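Local coordinates for protein transcriptional regulator (Streptococcus dysgalactiae, PDB 4YV6) that receives SHP peptide pheromones and, as a helix-turn-helix transcriptional regulator, probably controls target genes by binding DNA as a dimer, at the interface of chains A and B. Coordinates in Å, arbitrary orientation; residue numbers count along the deposited sequence, not the author numbering. Chains: chain A/B, Transcriptional regulator.

The interface of chains A and B. Residues chain A 43-45, 48; chain B 45, 48-49, 59.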
ATOM      1  N   ILE A  43     -18.138 -22.830  -0.629  1.00 58.96           N
ATOM      2  CA  ILE A  43     -18.564 -21.519  -0.158  1.00 57.53           C
ATOM      3  C   ILE A  43     -18.499 -20.544  -1.325  1.00 56.61           C
ATOM      4  O   ILE A  43     -17.544 -20.552  -2.100  1.00 56.75           O
ATOM      5  CB  ILE A  43     -17.699 -20.998   1.017  1.00 56.99           C
ATOM      6  CG1 ILE A  43     -18.457 -19.902   1.775  1.00 55.95           C
ATOM      7  CG2 ILE A  43     -16.344 -20.478   0.529  1.00 56.56           C
ATOM      8  CD1 ILE A  43     -17.748 -19.381   3.014  1.00 55.52           C
ATOM      9  N   SER A  44     -19.533 -19.723  -1.464  1.00 55.79           N
ATOM     10  CA  SER A  44     -19.513 -18.651  -2.445  1.00 54.86           C
ATOM     11  C   SER A  44     -18.671 -17.511  -1.888  1.00 53.93           C
ATOM     12  O   SER A  44     -18.583 -17.338  -0.671  1.00 53.75           O
ATOM     13  CB  SER A  44     -20.931 -18.176  -2.766  1.00 54.38           C
ATOM     14  OG  SER A  44     -21.595 -17.727  -1.597  1.00 53.96           O
ATOM     15  N   CYS A  45     -18.042 -16.740  -2.770  1.00 59.24           N
ATOM     16  CA  CYS A  45     -17.225 -15.614  -2.335  1.00 59.45           C
ATOM     17  C   CYS A  45     -18.061 -14.619  -1.540  1.00 57.69           C
ATOM     18  O   CYS A  45     -17.547 -13.926  -0.663  1.00 57.31           O
ATOM     19  CB  CYS A  45     -16.575 -14.920  -3.531  1.00 59.04           C
ATOM     20  SG  CYS A  45     -15.030 -15.690  -4.068  1.00 67.75           S
ATOM     21  N   LEU A  48     -18.004 -15.848   1.850  1.00 54.83           N
ATOM     22  CA  LEU A  48     -16.642 -15.769   2.365  1.00 54.88           C
ATOM     23  C   LEU A  48     -16.338 -14.349   2.827  1.00 54.67           C
ATOM     24  O   LEU A  48     -15.816 -14.146   3.922  1.00 54.05           O
ATOM     25  CB  LEU A  48     -15.627 -16.207   1.307  1.00 55.27           C
ATOM     26  CG  LEU A  48     -14.156 -16.035   1.700  1.00 55.34           C
ATOM     27  CD1 LEU A  48     -13.845 -16.745   3.015  1.00 55.81           C
ATOM     28  CD2 LEU A  48     -13.244 -16.541   0.596  1.00 55.90           C
TER
ATOM     29  N   CYS B  45     -16.019 -19.981  -4.430  1.00 51.20           N
ATOM     30  CA  CYS B  45     -15.011 -18.936  -4.419  1.00 51.34           C
ATOM     31  C   CYS B  45     -13.712 -19.475  -5.003  1.00 50.75           C
ATOM     32  O   CYS B  45     -12.989 -18.760  -5.693  1.00 51.70           O
ATOM     33  CB  CYS B  45     -14.789 -18.414  -3.000  1.00 52.85           C
ATOM     34  SG  CYS B  45     -13.845 -16.876  -2.919  1.00 54.49           S
ATOM     35  N   LEU B  48     -14.009 -19.209  -8.681  1.00 42.34           N
ATOM     36  CA  LEU B  48     -13.918 -17.815  -9.104  1.00 41.75           C
ATOM     37  C   LEU B  48     -12.459 -17.375  -9.110  1.00 40.60           C
ATOM     38  O   LEU B  48     -11.990 -16.773 -10.072  1.00 39.53           O
ATOM     39  CB  LEU B  48     -14.742 -16.905  -8.187  1.00 43.21           C
ATOM     40  CG  LEU B  48     -14.654 -15.402  -8.482  1.00 43.05           C
ATOM     41  CD1 LEU B  48     -15.050 -15.094  -9.918  1.00 42.34           C
ATOM     42  CD2 LEU B  48     -15.522 -14.614  -7.519  1.00 44.87           C
ATOM     43  N   LEU B  49     -11.752 -17.688  -8.029  1.00 43.28           N
ATOM     44  CA  LEU B  49     -10.336 -17.358  -7.908  1.00 43.70           C
ATOM     45  C   LEU B  49      -9.514 -17.982  -9.029  1.00 42.44           C
ATOM     46  O   LEU B  49      -8.523 -17.405  -9.474  1.00 47.04           O
ATOM     47  CB  LEU B  49      -9.799 -17.815  -6.550  1.00 44.44           C
ATOM     48  CG  LEU B  49      -9.794 -16.756  -5.442  1.00 45.20           C
ATOM     49  CD1 LEU B  49     -11.121 -16.016  -5.354  1.00 48.27           C
ATOM     50  CD2 LEU B  49      -9.460 -17.398  -4.103  1.00 46.86           C
ATOM     51  N   ILE B  59      -8.465 -11.412  -6.110  1.00 54.21           N
ATOM     52  CA  ILE B  59      -9.823 -11.206  -5.625  1.00 53.84           C
ATOM     53  C   ILE B  59      -9.989  -9.836  -4.962  1.00 54.12           C
ATOM     54  O   ILE B  59     -11.063  -9.242  -5.023  1.00 55.49           O
ATOM     55  CB  ILE B  59     -10.229 -12.323  -4.633  1.00 53.44           C
ATOM     56  CG1 ILE B  59     -11.702 -12.192  -4.228  1.00 54.62           C
ATOM     57  CG2 ILE B  59      -9.317 -12.319  -3.413  1.00 56.27           C
ATOM     58  CD1 ILE B  59     -12.675 -12.396  -5.375  1.00 53.33           C
TER
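The backbone carbonyl of A:Ile43 is the flat group that meets chain B: at its edge, in the carbonyl plane, O accepts a hydrogen bond from B:Cys45 N at 2.8 Å. The C=O...N angle of 159° makes this a nearly head-on approach. B:Cys45 CB, in contrast, stands clearly off the peptide plane, over one face, 3.6 Å from A:Ile43 O. B:Cys45 is the first residue of helix 45-54, where amides have no preceding turn to bond to, so a carbonyl of the partner serves here. A:Ile43 lends its backbone, while A:Ser44, a residue type well suited to the position just ahead of a helix, brings its peptide alongside B:Cys45 CB.

Beside this bond the two helix starts are joined covalently, A:Cys45 SG to B:Cys45 SG at 2.0 Å. The disulfide is right-handed, with a CB-SG-SG-CB torsion near 78°. Its halves are equivalent positions in a two-fold symmetric dimer, yet they depart locally from that symmetry: in B:Cys45 the sulfur is anti to the backbone N (chi1 -167°), whereas in A:Cys45 it lies anti to the carbonyl carbon. Cysteine alone can make such a crosslink, and its short arm demands that the helix ends come very close. The crosslink ties together the helix-turn-helix regions of the two chains and could restrict their relative motion; the structure alone does not show whether it forms in the cell.

Leucines sheath the sulfurs, each reaching the sulfur of the opposite chain, and their branched tips give sulfur an apolar cover. A:Leu48 CD2 lies 3.6 Å from B:Cys45 SG at one end of the S-S unit. B:Leu49 CD1 and B:Ile59 CD1, farther off, add to the cover around the A sulfur. B:Leu48 closes that end, its CD2 3.6 Å from A:Cys45 SG.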